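Local coordinates for putative uncharacterized protein smu.1604c (Streptococcus mutans, PDB 3L9F) that probably regulates transcription as a dimeric PadR-family DNA-binding protein, with a winged-helix N-terminal domain and a helical C-terminal domain, at residues E49-I55 / P98-A104; Q60-Y65 / R162-N166; K156-I160 / Y191-K195. All coordinates share one frame; numbering follows the deposited sequence.

Contact 1. Residues E49-I55 / P98-A104; sequences ERSGYEI and PNKNIYA
Arg50 O accepts from Tyr103 N at 2.8 Å, the shortest backbone bond of this contact, with an N-H...O angle of 170°. The return bond, Arg50 N to Tyr103 O, measures 3.0 Å, and the two together define an antiparallel hydrogen-bonded pair. Next along, Ser51 faces Ile102 as a non-hydrogen-bonded pair, where Ile102 CD1 packs on Ser51 CB. The pairing ends at Gly52, whose N donates to Asn101 O at 2.9 Å. At that point the chain turns into a helix with Ser51 as its N-cap: chi1 of 68° places OG between the backbone N and the carbonyl carbon, where it accepts from Glu54 N at 3.0 Å. Arg50 NH1 reaches over the same turn to Glu54 OE2 in a 2.7 Å salt bridge, with OE2 lying 2° out of the guanidinium plane. On the face that carries Tyr103, the ring turns its edge to Gly52 N, while Ile55 CD1 meets Tyr103 CD2 at 3.7 Å; Leu78 of helix 74-83 touches both side chains. Water bridges Tyr53 OH to Pro98 O. A short strand paired with the hairpin 87-92/100-105 and running directly into a helix is characteristic of the winged-helix fold of PadR regulators.

Contact 2. Residues Q60-Y65 / R162-N166; sequences QNQLSY and RLSEN
Arg162, on the long helix 142-172, meets Asn61 and Ser64, so this contact joins the winged-helix domain to the helical domain of a PadR-type regulator. Its CB points toward the 60-65 segment, and CG stands anti to the backbone N (chi1 -173°), which brings CG to 3.4 Å from Asn61 O. CD stays beside the same carbonyl, and bends at chi2 and chi3 then turn the guanidinium toward Ser64. NE is engaged within its own helix by a salt bridge to Glu158. At the tip, NH1 donates to Ser64 OG at 2.8 Å with an N-H...O angle of 150°, the hydroxyl lying near the guanidinium plane; a second, weak bond runs from NH1 to Asn61 O at 3.5 Å. One nitrogen thus joins the Asn61 carbonyl to the Ser64 hydroxyl, while Ser64 sits about 4 Å, side chain to side chain, from Asp68, a magnesium ligand although no magnesium is bound to this chain.

One turn further along helix 142-172, Asn166 approaches Asn61 and Gln62, and its amide plane stands nearly perpendicular to that of Gln62. Water connects Asn166 ND2 with Gln62 O. Beyond Arg162, the apolar part of the contact lies around Tyr65, whose OH is bonded to Thr183 and whose side chain also packs on Phe135 of the second subunit. Leu163 CD1 sits over one face of that ring, 3.7 Å from its centroid and 19° off the normal, offset toward Tyr65 CD1, which is 3.5 Å from Leu163 CD1.

Contact 3. Residues K156-I160 / Y191-K195; sequences KEEKI and YKSTK
Apolar packing carries most of this helix pair, and Tyr191 lies at its centre. Lys159 CB rests over one face of the ring, 3.8 Å from the centroid and 19° off the normal, which meets the geometry of a CH-pi contact. The extended lysine chain then leads off past the CE1/CZ edge, Lys159 CD being 3.7 Å from Tyr191 CE1, while the ammonium leads away. Ile160 and Tyr191 run alongside each other in opposite senses, bringing Ile160 CG1 to 3.4 Å from Tyr191 CB. Farther out, Ile160 CD1 meets both Lys192 CG and Lys195 CE, 3.7 Å from each. Lys195 CD also touches Glu157 CG, the two side chains lying nearly perpendicular.

Polar links are few. The buried Lys156 bends at chi2 (-68°) and again at chi4, which leaves NZ beside Thr194 OG1 in a weak bond of 3.2 Å. Its stronger partners lie elsewhere: Glu152 in a salt bridge and Tyr186 OH of the second subunit. Thr194 OG1 is itself bonded to Gln190 O of its own helix.

Charges contribute at longer range. Glu157 OE2 and Lys195 NZ stand 4.5 Å apart, too far for a salt bridge, and Lys195 instead pairs with Glu199.

The axes of the two short segments approach to 9.8 Å with 161° between their directions. This is the geometry of an antiparallel helical hairpin, the element formed here by helices 142-172 and 178-202 of the PadR C-terminal domain and packed against the second subunit.

In the fold
Contact 1 lies in the winged-helix domain, contact 3 in the C-terminal helical hairpin, and contact 2 bridges the two. Contacts 1 and 2 share helix 52-62, their centres about 20 Å apart; helix 142-172 links contact 2 to contact 3, with centres about 12 Å apart. Contacts 1 and 3 sit on opposite sides of the chain's centre, about 31 Å between centres, and follow one another in sequence, while the segments of contact 2 alternate with those of both. Contacts 2 and 3 touch directly, with Tyr65 CA 3.2 Å from Tyr191 OH, and both reach the second subunit. Contact 2 thus joins the probable DNA-binding domain to the hairpin that packs against the second subunit.

Contact 1. Residues E49-I55 / P98-A104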
loop_
_atom_site.group_PDB
_atom_site.type_symbol
_atom_site.label_atom_id
_atom_site.label_comp_id
_atom_site.label_asym_id
_atom_site.label_seq_id
_atom_site.Cartn_x
_atom_site.Cartn_y
_atom_site.Cartn_z
ATOM N N GLU A 49 -3.855 -26.210 -9.544
ATOM C CA GLU A 49 -4.701 -25.636 -10.595
ATOM C C GLU A 49 -5.920 -25.037 -9.908
ATOM O O GLU A 49 -6.509 -25.654 -9.012
ATOM C CB GLU A 49 -5.156 -26.704 -11.603
ATOM C CG GLU A 49 -4.018 -27.442 -12.295
ATOM C CD GLU A 49 -4.461 -28.162 -13.569
ATOM O OE1 GLU A 49 -5.631 -28.005 -13.989
ATOM O OE2 GLU A 49 -3.627 -28.873 -14.164
ATOM N N ARG A 50 -6.294 -23.823 -10.293
ATOM C CA ARG A 50 -7.401 -23.143 -9.634
ATOM C C ARG A 50 -8.288 -22.415 -10.635
ATOM O O ARG A 50 -7.799 -21.868 -11.613
ATOM C CB ARG A 50 -6.878 -22.129 -8.621
ATOM C CG ARG A 50 -5.839 -22.669 -7.641
ATOM C CD ARG A 50 -5.588 -21.639 -6.549
ATOM N NE ARG A 50 -4.394 -21.918 -5.761
ATOM C CZ ARG A 50 -4.376 -22.662 -4.662
ATOM N NH1 ARG A 50 -5.487 -23.241 -4.221
ATOM N NH2 ARG A 50 -3.237 -22.831 -4.006
ATOM N N SER A 51 -9.591 -22.411 -10.386
ATOM C CA SER A 51 -10.509 -21.595 -11.171
ATOM C C SER A 51 -10.253 -20.108 -10.917
ATOM O O SER A 51 -9.684 -19.728 -9.895
ATOM C CB SER A 51 -11.952 -21.896 -10.786
ATOM O OG SER A 51 -12.219 -21.446 -9.460
ATOM N N GLY A 52 -10.698 -19.266 -11.839
ATOM C CA GLY A 52 -10.668 -17.826 -11.611
ATOM C C GLY A 52 -11.387 -17.440 -10.328
ATOM O O GLY A 52 -10.935 -16.550 -9.592
ATOM N N TYR A 53 -12.511 -18.104 -10.052
ATOM C CA TYR A 53 -13.262 -17.841 -8.838
ATOM C C TYR A 53 -12.355 -18.027 -7.634
ATOM O O TYR A 53 -12.312 -17.183 -6.742
ATOM C CB TYR A 53 -14.407 -18.830 -8.665
ATOM C CG TYR A 53 -15.501 -18.803 -9.703
ATOM C CD1 TYR A 53 -15.968 -17.614 -10.233
ATOM C CD2 TYR A 53 -16.116 -19.988 -10.098
ATOM C CE1 TYR A 53 -17.020 -17.598 -11.167
ATOM C CE2 TYR A 53 -17.149 -19.992 -11.025
ATOM C CZ TYR A 53 -17.594 -18.795 -11.559
ATOM O OH TYR A 53 -18.624 -18.813 -12.470
ATOM N N GLU A 54 -11.667 -19.165 -7.603
ATOM C CA GLU A 54 -10.834 -19.527 -6.464
ATOM C C GLU A 54 -9.626 -18.591 -6.323
ATOM O O GLU A 54 -9.240 -18.206 -5.216
ATOM C CB GLU A 54 -10.368 -20.984 -6.587
ATOM C CG GLU A 54 -9.585 -21.440 -5.390
ATOM C CD GLU A 54 -9.223 -22.899 -5.463
ATOM O OE1 GLU A 54 -10.053 -23.687 -5.961
ATOM O OE2 GLU A 54 -8.114 -23.254 -5.017
ATOM N N ILE A 55 -9.021 -18.232 -7.447
ATOM C CA ILE A 55 -7.882 -17.316 -7.412
ATOM C C ILE A 55 -8.335 -15.977 -6.844
ATOM O O ILE A 55 -7.678 -15.382 -5.989
ATOM C CB ILE A 55 -7.312 -17.083 -8.818
ATOM C CG1 ILE A 55 -6.606 -18.348 -9.312
ATOM C CG2 ILE A 55 -6.336 -15.923 -8.793
ATOM C CD1 ILE A 55 -6.353 -18.333 -10.817
ATOM N N PRO A 98 -22.637 -20.914 -15.815
ATOM C CA PRO A 98 -21.651 -20.114 -16.537
ATOM C C PRO A 98 -20.410 -20.964 -16.784
ATOM O O PRO A 98 -20.112 -21.892 -16.003
ATOM C CB PRO A 98 -21.302 -18.990 -15.549
ATOM C CG PRO A 98 -22.336 -19.026 -14.491
ATOM C CD PRO A 98 -22.885 -20.415 -14.451
ATOM N N ASN A 99 -19.704 -20.670 -17.865
ATOM C CA ASN A 99 -18.382 -21.241 -18.068
ATOM C C ASN A 99 -17.497 -20.933 -16.871
ATOM O O ASN A 99 -17.614 -19.866 -16.244
ATOM C CB ASN A 99 -17.745 -20.660 -19.323
ATOM C CG ASN A 99 -18.410 -21.140 -20.586
ATOM O OD1 ASN A 99 -19.282 -22.004 -20.555
ATOM N ND2 ASN A 99 -17.980 -20.599 -21.718
ATOM N N LYS A 100 -16.599 -21.867 -16.578
ATOM C CA LYS A 100 -15.649 -21.758 -15.473
ATOM C C LYS A 100 -14.244 -21.830 -16.069
ATOM O O LYS A 100 -13.960 -22.723 -16.860
ATOM C CB LYS A 100 -15.881 -22.938 -14.519
ATOM C CG LYS A 100 -14.998 -22.970 -13.292
ATOM C CD LYS A 100 -15.443 -24.075 -12.335
ATOM C CE LYS A 100 -15.601 -25.404 -13.053
ATOM N NZ LYS A 100 -16.130 -26.461 -12.153
ATOM N N ASN A 101 -13.368 -20.899 -15.709
ATOM C CA ASN A 101 -11.994 -20.952 -16.204
ATOM C C ASN A 101 -11.047 -21.566 -15.190
ATOM O O ASN A 101 -10.989 -21.128 -14.049
ATOM C CB ASN A 101 -11.516 -19.562 -16.594
ATOM C CG ASN A 101 -12.407 -18.930 -17.633
ATOM O OD1 ASN A 101 -12.934 -19.619 -18.505
ATOM N ND2 ASN A 101 -12.597 -17.619 -17.539
ATOM N N ILE A 102 -10.326 -22.598 -15.600
ATOM C CA ILE A 102 -9.359 -23.231 -14.719
ATOM C C ILE A 102 -7.944 -22.884 -15.184
ATOM O O ILE A 102 -7.603 -23.088 -16.348
ATOM C CB ILE A 102 -9.530 -24.770 -14.709
ATOM C CG1 ILE A 102 -10.974 -25.160 -14.395
ATOM C CG2 ILE A 102 -8.536 -25.421 -13.744
ATOM C CD1 ILE A 102 -11.512 -24.571 -13.132
ATOM N N TYR A 103 -7.123 -22.366 -14.272
ATOM C CA TYR A 103 -5.754 -21.956 -14.609
ATOM C C TYR A 103 -4.716 -22.870 -13.986
ATOM O O TYR A 103 -4.871 -23.301 -12.840
ATOM C CB TYR A 103 -5.513 -20.515 -14.149
ATOM C CG TYR A 103 -6.487 -19.543 -14.758
ATOM C CD1 TYR A 103 -6.215 -18.940 -15.979
ATOM C CD2 TYR A 103 -7.687 -19.240 -14.130
ATOM C CE1 TYR A 103 -7.099 -18.056 -16.556
ATOM C CE2 TYR A 103 -8.584 -18.348 -14.699
ATOM C CZ TYR A 103 -8.280 -17.757 -15.919
ATOM O OH TYR A 103 -9.159 -16.868 -16.504
ATOM N N ALA A 104 -3.652 -23.150 -14.736
ATOM C CA ALA A 104 -2.593 -24.015 -14.249
ATOM C C ALA A 104 -1.237 -23.410 -14.578
ATOM O O ALA A 104 -1.020 -22.930 -15.686
ATOM C CB ALA A 104 -2.713 -25.410 -14.864
HETATM O O HOH W 1 -13.715 -19.126 -13.046
HETATM O O HOH W 2 -19.383 -21.452 -13.348
#

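Contact 2. Residues Q60-Y65 / R162-N166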
loop_
_atom_site.group_PDB
_atom_site.type_symbol
_atom_site.label_atom_id
_atom_site.label_comp_id
_atom_site.label_asym_id
_atom_site.label_seq_id
_atom_site.Cartn_x
_atom_site.Cartn_y
_atom_site.Cartn_z
ATOM N N GLN A 60 -8.579 -11.736 -2.915
ATOM C CA GLN A 60 -9.429 -10.780 -2.201
ATOM C C GLN A 60 -9.586 -11.083 -0.720
ATOM O O GLN A 60 -9.623 -10.170 0.095
ATOM C CB GLN A 60 -10.824 -10.694 -2.827
ATOM C CG GLN A 60 -10.829 -10.232 -4.269
ATOM C CD GLN A 60 -10.260 -8.835 -4.416
ATOM O OE1 GLN A 60 -10.720 -7.895 -3.764
ATOM N NE2 GLN A 60 -9.260 -8.689 -5.272
ATOM N N ASN A 61 -9.692 -12.361 -0.368
ATOM C CA ASN A 61 -10.119 -12.723 0.983
ATOM C C ASN A 61 -9.048 -13.347 1.867
ATOM O O ASN A 61 -9.178 -13.347 3.088
ATOM C CB ASN A 61 -11.340 -13.637 0.925
ATOM C CG ASN A 61 -12.512 -12.995 0.208
ATOM O OD1 ASN A 61 -13.141 -13.612 -0.657
ATOM N ND2 ASN A 61 -12.798 -11.740 0.545
ATOM N N GLN A 62 -8.000 -13.892 1.262
ATOM C CA GLN A 62 -6.987 -14.572 2.048
ATOM C C GLN A 62 -5.688 -13.785 2.118
ATOM O O GLN A 62 -5.111 -13.631 3.191
ATOM C CB GLN A 62 -6.715 -15.967 1.483
ATOM C CG GLN A 62 -7.917 -16.904 1.574
ATOM C CD GLN A 62 -7.523 -18.350 1.332
ATOM O OE1 GLN A 62 -6.523 -18.624 0.665
ATOM N NE2 GLN A 62 -8.284 -19.281 1.901
ATOM N N LEU A 63 -5.243 -13.274 0.978
ATOM C CA LEU A 63 -3.920 -12.668 0.895
ATOM C C LEU A 63 -3.963 -11.145 0.963
ATOM O O LEU A 63 -2.937 -10.478 0.857
ATOM C CB LEU A 63 -3.216 -13.126 -0.387
ATOM C CG LEU A 63 -3.171 -14.644 -0.623
ATOM C CD1 LEU A 63 -2.202 -14.990 -1.756
ATOM C CD2 LEU A 63 -2.795 -15.396 0.654
ATOM N N SER A 64 -5.144 -10.583 1.163
ATOM C CA SER A 64 -5.264 -9.133 1.160
ATOM C C SER A 64 -4.502 -8.414 2.289
ATOM O O SER A 64 -4.349 -7.190 2.243
ATOM C CB SER A 64 -6.734 -8.722 1.173
ATOM O OG SER A 64 -7.358 -9.124 2.378
ATOM N N TYR A 65 -4.048 -9.142 3.306
ATOM C CA TYR A 65 -3.304 -8.480 4.382
ATOM C C TYR A 65 -1.886 -8.119 3.947
ATOM O O TYR A 65 -1.204 -7.351 4.632
ATOM C CB TYR A 65 -3.284 -9.291 5.686
ATOM C CG TYR A 65 -2.509 -10.586 5.625
ATOM C CD1 TYR A 65 -3.062 -11.710 5.024
ATOM C CD2 TYR A 65 -1.231 -10.693 6.177
ATOM C CE1 TYR A 65 -2.381 -12.905 4.973
ATOM C CE2 TYR A 65 -0.532 -11.887 6.128
ATOM C CZ TYR A 65 -1.116 -12.995 5.519
ATOM O OH TYR A 65 -0.460 -14.204 5.445
ATOM N N ARG A 162 -11.215 -11.139 9.406
ATOM C CA ARG A 162 -10.927 -11.981 8.256
ATOM C C ARG A 162 -9.571 -12.678 8.366
ATOM O O ARG A 162 -9.453 -13.884 8.112
ATOM C CB ARG A 162 -11.009 -11.149 6.971
ATOM C CG ARG A 162 -10.896 -11.960 5.690
ATOM C CD ARG A 162 -11.822 -11.408 4.619
ATOM N NE ARG A 162 -11.747 -9.951 4.563
ATOM C CZ ARG A 162 -10.805 -9.280 3.909
ATOM N NH1 ARG A 162 -9.861 -9.941 3.251
ATOM N NH2 ARG A 162 -10.801 -7.949 3.918
ATOM N N LEU A 163 -8.543 -11.926 8.752
ATOM C CA LEU A 163 -7.217 -12.506 8.880
ATOM C C LEU A 163 -7.188 -13.504 10.034
ATOM O O LEU A 163 -6.592 -14.578 9.927
ATOM C CB LEU A 163 -6.171 -11.410 9.067
ATOM C CG LEU A 163 -4.744 -11.878 9.265
ATOM C CD1 LEU A 163 -4.317 -12.826 8.148
ATOM C CD2 LEU A 163 -3.830 -10.652 9.328
ATOM N N SER A 164 -7.858 -13.161 11.131
ATOM C CA SER A 164 -7.940 -14.065 12.278
ATOM C C SER A 164 -8.639 -15.379 11.920
ATOM O O SER A 164 -8.203 -16.462 12.334
ATOM C CB SER A 164 -8.658 -13.386 13.440
ATOM O OG SER A 164 -7.841 -12.370 13.989
ATOM N N GLU A 165 -9.716 -15.281 11.146
ATOM C CA GLU A 165 -10.460 -16.467 10.720
ATOM C C GLU A 165 -9.634 -17.359 9.780
ATOM O O GLU A 165 -9.676 -18.586 9.878
ATOM C CB GLU A 165 -11.800 -16.075 10.092
ATOM C CG GLU A 165 -12.774 -15.448 11.097
ATOM C CD GLU A 165 -14.110 -15.039 10.479
ATOM O OE1 GLU A 165 -14.229 -15.057 9.234
ATOM O OE2 GLU A 165 -15.041 -14.688 11.243
ATOM N N ASN A 166 -8.872 -16.755 8.874
ATOM C CA ASN A 166 -7.991 -17.553 8.023
ATOM C C ASN A 166 -6.849 -18.195 8.813
ATOM O O ASN A 166 -6.456 -19.333 8.559
ATOM C CB ASN A 166 -7.469 -16.729 6.837
ATOM C CG ASN A 166 -8.493 -16.600 5.728
ATOM O OD1 ASN A 166 -9.028 -17.607 5.250
ATOM N ND2 ASN A 166 -8.786 -15.364 5.322
HETATM O O HOH W 3 -6.492 -13.291 5.528
#

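Contact 3. Residues K156-I160 / Y191-K195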
loop_
_atom_site.group_PDB
_atom_site.type_symbol
_atom_site.label_atom_id
_atom_site.label_comp_id
_atom_site.label_asym_id
_atom_site.label_seq_id
_atom_site.Cartn_x
_atom_site.Cartn_y
_atom_site.Cartn_z
ATOM N N LYS A 156 -10.614 -1.695 9.835
ATOM C CA LYS A 156 -9.568 -2.462 10.498
ATOM C C LYS A 156 -10.176 -3.669 11.197
ATOM O O LYS A 156 -9.590 -4.746 11.211
ATOM C CB LYS A 156 -8.796 -1.611 11.503
ATOM C CG LYS A 156 -8.044 -0.433 10.878
ATOM C CD LYS A 156 -6.899 -0.923 9.997
ATOM C CE LYS A 156 -6.011 0.237 9.571
ATOM N NZ LYS A 156 -6.264 1.406 10.462
ATOM N N GLU A 157 -11.356 -3.496 11.776
ATOM C CA GLU A 157 -12.002 -4.616 12.452
ATOM C C GLU A 157 -12.347 -5.731 11.476
ATOM O O GLU A 157 -12.129 -6.917 11.771
ATOM C CB GLU A 157 -13.224 -4.140 13.238
ATOM C CG GLU A 157 -12.846 -3.561 14.592
ATOM C CD GLU A 157 -13.962 -2.775 15.247
ATOM O OE1 GLU A 157 -14.900 -2.360 14.537
ATOM O OE2 GLU A 157 -13.888 -2.559 16.478
ATOM N N GLU A 158 -12.856 -5.350 10.304
ATOM C CA GLU A 158 -13.185 -6.310 9.258
ATOM C C GLU A 158 -11.944 -7.083 8.809
ATOM O O GLU A 158 -11.996 -8.298 8.609
ATOM C CB GLU A 158 -13.800 -5.599 8.056
ATOM C CG GLU A 158 -14.926 -6.377 7.374
ATOM C CD GLU A 158 -14.529 -7.793 6.972
ATOM O OE1 GLU A 158 -14.728 -8.726 7.785
ATOM O OE2 GLU A 158 -14.032 -7.975 5.839
ATOM N N LYS A 159 -10.829 -6.377 8.643
ATOM C CA LYS A 159 -9.594 -7.040 8.204
ATOM C C LYS A 159 -9.015 -7.957 9.277
ATOM O O LYS A 159 -8.524 -9.043 8.974
ATOM C CB LYS A 159 -8.549 -6.018 7.749
ATOM C CG LYS A 159 -8.964 -5.273 6.490
ATOM C CD LYS A 159 -7.999 -4.135 6.169
ATOM C CE LYS A 159 -8.445 -3.372 4.934
ATOM N NZ LYS A 159 -7.467 -2.308 4.586
ATOM N N ILE A 160 -9.067 -7.517 10.525
ATOM C CA ILE A 160 -8.623 -8.347 11.645
ATOM C C ILE A 160 -9.440 -9.636 11.753
ATOM O O ILE A 160 -8.888 -10.739 11.917
ATOM C CB ILE A 160 -8.732 -7.579 12.970
ATOM C CG1 ILE A 160 -7.686 -6.452 13.012
ATOM C CG2 ILE A 160 -8.574 -8.533 14.140
ATOM C CD1 ILE A 160 -7.844 -5.475 14.172
ATOM N N TYR A 191 -2.671 -4.117 11.958
ATOM C CA TYR A 191 -4.070 -3.717 12.051
ATOM C C TYR A 191 -4.430 -3.254 13.453
ATOM O O TYR A 191 -5.088 -2.230 13.635
ATOM C CB TYR A 191 -4.973 -4.889 11.679
ATOM C CG TYR A 191 -4.924 -5.266 10.222
ATOM C CD1 TYR A 191 -4.764 -4.300 9.247
ATOM C CD2 TYR A 191 -5.070 -6.591 9.824
ATOM C CE1 TYR A 191 -4.735 -4.638 7.912
ATOM C CE2 TYR A 191 -5.043 -6.940 8.492
ATOM C CZ TYR A 191 -4.870 -5.956 7.540
ATOM O OH TYR A 191 -4.838 -6.286 6.208
ATOM N N LYS A 192 -4.003 -4.025 14.446
ATOM C CA LYS A 192 -4.384 -3.727 15.821
ATOM C C LYS A 192 -3.750 -2.444 16.353
ATOM O O LYS A 192 -4.390 -1.688 17.088
ATOM C CB LYS A 192 -4.066 -4.909 16.728
ATOM C CG LYS A 192 -4.917 -6.139 16.410
ATOM C CD LYS A 192 -4.523 -7.330 17.271
ATOM C CE LYS A 192 -5.383 -8.545 16.938
ATOM N NZ LYS A 192 -4.805 -9.798 17.499
ATOM N N SER A 193 -2.498 -2.196 15.982
ATOM C CA SER A 193 -1.790 -1.023 16.498
ATOM C C SER A 193 -2.398 0.269 15.971
ATOM O O SER A 193 -2.559 1.238 16.707
ATOM C CB SER A 193 -0.297 -1.091 16.166
ATOM O OG SER A 193 -0.093 -1.128 14.763
ATOM N N THR A 194 -2.738 0.287 14.689
ATOM C CA THR A 194 -3.301 1.487 14.093
ATOM C C THR A 194 -4.761 1.671 14.550
ATOM O O THR A 194 -5.199 2.788 14.830
ATOM C CB THR A 194 -3.200 1.435 12.563
ATOM O OG1 THR A 194 -3.818 0.234 12.096
ATOM C CG2 THR A 194 -1.714 1.425 12.128
ATOM N N LYS A 195 -5.503 0.574 14.658
ATOM C CA LYS A 195 -6.869 0.651 15.187
ATOM C C LYS A 195 -6.841 1.267 16.582
ATOM O O LYS A 195 -7.663 2.132 16.913
ATOM C CB LYS A 195 -7.509 -0.733 15.256
ATOM C CG LYS A 195 -8.924 -0.715 15.828
ATOM C CD LYS A 195 -9.608 -2.065 15.684
ATOM C CE LYS A 195 -9.079 -3.094 16.682
ATOM N NZ LYS A 195 -9.717 -2.958 18.027
#